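Local coordinates for Ice-binding protein (Flavobacteriaceae bacterium, PDB 5UYT), which probably binds ice and has antifreeze activity, as a multi-domain protein with a right-handed beta-helix (beta-solenoid) fold, at residues A208-P216 / Q329-V337. Numbering follows the deposited sequence.
Sequences AVLTGPVAP and QGNENAVFV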
loop_
_atom_site.group_PDB
_atom_site.type_symbol
_atom_site.label_atom_id
_atom_site.label_comp_id
_atom_site.label_asym_id
_atom_site.label_seq_id
_atom_site.Cartn_x
_atom_site.Cartn_y
_atom_site.Cartn_z
ATOM N N ALA A 208 -13.192 7.219 4.805
ATOM C CA ALA A 208 -13.410 6.033 5.667
ATOM C C ALA A 208 -12.122 5.405 6.178
ATOM O O ALA A 208 -11.170 5.220 5.420
ATOM C CB ALA A 208 -14.221 4.975 4.926
ATOM N N VAL A 209 -12.092 5.050 7.462
ATOM C CA VAL A 209 -10.922 4.409 8.068
ATOM C C VAL A 209 -10.838 2.978 7.569
ATOM O O VAL A 209 -11.810 2.219 7.722
ATOM C CB VAL A 209 -11.003 4.376 9.612
ATOM C CG1 VAL A 209 -9.776 3.683 10.223
ATOM C CG2 VAL A 209 -11.137 5.776 10.163
ATOM N N LEU A 210 -9.702 2.602 6.982
ATOM C CA LEU A 210 -9.537 1.236 6.468
ATOM C C LEU A 210 -9.285 0.262 7.611
ATOM O O LEU A 210 -8.433 0.524 8.496
ATOM C CB LEU A 210 -8.393 1.167 5.439
ATOM C CG LEU A 210 -8.572 1.970 4.142
ATOM C CD1 LEU A 210 -7.306 1.900 3.262
ATOM C CD2 LEU A 210 -9.795 1.507 3.370
ATOM N N THR A 211 -10.010 -0.859 7.579
ATOM C CA THR A 211 -9.890 -1.919 8.574
ATOM C C THR A 211 -9.236 -3.155 8.010
ATOM O O THR A 211 -8.657 -3.943 8.761
ATOM C CB THR A 211 -11.267 -2.343 9.135
ATOM O OG1 THR A 211 -12.108 -2.806 8.061
ATOM C CG2 THR A 211 -11.941 -1.189 9.806
ATOM N N GLY A 212 -9.340 -3.336 6.691
ATOM C CA GLY A 212 -9.004 -4.624 6.099
ATOM C C GLY A 212 -10.106 -5.642 6.434
ATOM O O GLY A 212 -11.122 -5.302 7.078
ATOM N N PRO A 213 -9.924 -6.891 5.989
ATOM C CA PRO A 213 -10.913 -7.950 6.258
ATOM C C PRO A 213 -10.848 -8.440 7.703
ATOM O O PRO A 213 -9.933 -8.073 8.449
ATOM C CB PRO A 213 -10.471 -9.065 5.305
ATOM C CG PRO A 213 -8.973 -8.914 5.248
ATOM C CD PRO A 213 -8.763 -7.409 5.239
ATOM N N VAL A 214 -11.845 -9.241 8.110
ATOM C CA VAL A 214 -11.762 -9.954 9.397
ATOM C C VAL A 214 -10.666 -11.004 9.316
ATOM O O VAL A 214 -10.626 -11.779 8.358
ATOM C CB VAL A 214 -13.115 -10.614 9.746
ATOM C CG1 VAL A 214 -13.004 -11.476 11.002
ATOM C CG2 VAL A 214 -14.170 -9.549 9.926
ATOM N N ALA A 215 -9.753 -10.975 10.292
ATOM C CA ALA A 215 -8.616 -11.906 10.402
ATOM C C ALA A 215 -9.112 -13.346 10.536
ATOM O O ALA A 215 -10.188 -13.565 11.123
ATOM C CB ALA A 215 -7.739 -11.553 11.605
ATOM N N PRO A 216 -8.351 -14.328 10.007
ATOM C CA PRO A 216 -8.752 -15.709 10.223
ATOM C C PRO A 216 -8.581 -16.105 11.681
ATOM O O PRO A 216 -7.688 -15.585 12.372
ATOM C CB PRO A 216 -7.740 -16.494 9.391
ATOM C CG PRO A 216 -6.488 -15.629 9.423
ATOM C CD PRO A 216 -7.088 -14.253 9.238
ATOM N N GLN A 329 -2.104 3.140 8.492
ATOM C CA GLN A 329 -2.691 4.487 8.532
ATOM C C GLN A 329 -3.236 4.880 9.918
ATOM O O GLN A 329 -4.251 5.609 10.042
ATOM C CB GLN A 329 -3.745 4.659 7.418
ATOM C CG GLN A 329 -3.228 4.239 6.034
ATOM C CD GLN A 329 -4.184 4.558 4.861
ATOM O OE1 GLN A 329 -3.748 5.067 3.826
ATOM N NE2 GLN A 329 -5.447 4.217 4.994
ATOM N N GLY A 330 -2.534 4.456 10.960
ATOM C CA GLY A 330 -2.869 4.838 12.338
ATOM C C GLY A 330 -3.808 3.878 13.066
ATOM O O GLY A 330 -4.105 4.080 14.241
ATOM N N ASN A 331 -4.296 2.856 12.362
ATOM C CA ASN A 331 -5.273 1.902 12.941
ATOM C C ASN A 331 -4.553 0.608 13.311
ATOM O O ASN A 331 -4.327 -0.243 12.441
ATOM C CB ASN A 331 -6.392 1.601 11.943
ATOM C CG ASN A 331 -7.360 0.524 12.452
ATOM O OD1 ASN A 331 -7.325 0.122 13.619
ATOM N ND2 ASN A 331 -8.220 0.058 11.575
ATOM N N GLU A 332 -4.225 0.443 14.595
ATOM C CA GLU A 332 -3.362 -0.688 15.011
ATOM C C GLU A 332 -4.046 -2.033 14.801
ATOM O O GLU A 332 -3.373 -3.065 14.633
ATOM C CB GLU A 332 -2.884 -0.537 16.453
ATOM C CG GLU A 332 -3.964 -0.705 17.499
ATOM C CD GLU A 332 -3.414 -0.804 18.922
ATOM O OE1 GLU A 332 -4.207 -0.564 19.849
ATOM O OE2 GLU A 332 -2.215 -1.153 19.113
ATOM N N ASN A 333 -5.384 -2.006 14.756
ATOM C CA ASN A 333 -6.179 -3.234 14.505
ATOM C C ASN A 333 -6.374 -3.588 13.038
ATOM O O ASN A 333 -7.028 -4.600 12.723
ATOM C CB ASN A 333 -7.514 -3.179 15.242
ATOM C CG ASN A 333 -7.339 -2.928 16.731
ATOM O OD1 ASN A 333 -7.897 -1.987 17.263
ATOM N ND2 ASN A 333 -6.528 -3.736 17.383
ATOM N N ALA A 334 -5.764 -2.806 12.143
ATOM C CA ALA A 334 -5.894 -3.058 10.705
ATOM C C ALA A 334 -5.320 -4.435 10.331
ATOM O O ALA A 334 -4.264 -4.828 10.814
ATOM C CB ALA A 334 -5.162 -1.979 9.915
ATOM N N VAL A 335 -5.991 -5.124 9.407
ATOM C CA VAL A 335 -5.584 -6.460 8.951
ATOM C C VAL A 335 -5.196 -6.350 7.455
ATOM O O VAL A 335 -5.838 -5.608 6.673
ATOM C CB VAL A 335 -6.768 -7.449 9.067
ATOM C CG1 VAL A 335 -6.487 -8.772 8.328
ATOM C CG2 VAL A 335 -7.104 -7.709 10.530
ATOM N N PHE A 336 -4.172 -7.103 7.077
ATOM C CA PHE A 336 -3.716 -7.165 5.699
ATOM C C PHE A 336 -3.746 -8.619 5.292
ATOM O O PHE A 336 -3.154 -9.480 5.982
ATOM C CB PHE A 336 -2.269 -6.690 5.612
ATOM C CG PHE A 336 -2.052 -5.297 6.130
ATOM C CD1 PHE A 336 -1.945 -4.233 5.230
ATOM C CD2 PHE A 336 -1.932 -5.051 7.507
ATOM C CE1 PHE A 336 -1.718 -2.934 5.708
ATOM C CE2 PHE A 336 -1.706 -3.751 7.978
ATOM C CZ PHE A 336 -1.602 -2.705 7.087
ATOM N N VAL A 337 -4.402 -8.926 4.178
ATOM C CA VAL A 337 -4.342 -10.287 3.671
ATOM C C VAL A 337 -3.769 -10.252 2.261
ATOM O O VAL A 337 -4.231 -9.488 1.421
ATOM C CB VAL A 337 -5.725 -10.977 3.690
ATOM C CG1 VAL A 337 -5.673 -12.305 2.914
ATOM C CG2 VAL A 337 -6.188 -11.234 5.145
HETATM O O HOH W 1 -7.544 4.356 6.959
#
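Val-335 packs against Gly-212 and Pro-213 in the most closely packed part of the contact. Its backbone N donates to Thr-211 O (3.0 Å). CB and both methyls gather around Pro-213 O, with CB at 3.3 Å. The two methyls divide the work: CG1, anti to the backbone N (chi1 168°), meets Pro-213 CG, while CG2 reaches Ala-215 CB. Pro-213 CG also rests on Val-337 CG2 at 3.6 Å. Val-335 O is buried without a conventional hydrogen-bond partner, although Gly-212 CA approaches it at 3.4 Å in a nearly straight CH...O contact. The pairing illustrates how a beta-solenoid can carry an irregular chain across its coils: the loop 208-216, part of the connection between strands 198-200 and 224-228, lies over a turn and the start of strand 336-340, and farther along Pro-216 packs on helix 270-288. Toward solvent-exposed Val-209 and Thr-211, the latter with CB pointing away from 329-337, the packing thins and polar links take over. Asn-331 ND2 donates to Leu-210 O (3.1 Å, 162°), with the acceptor close to its amide plane, while its OD1 weakly accepts Asn-333 N. Beyond it, Gln-329 NE2 touches Leu-210 CD1 and reaches Leu-210 N through one water, weakly held on the glutamine side.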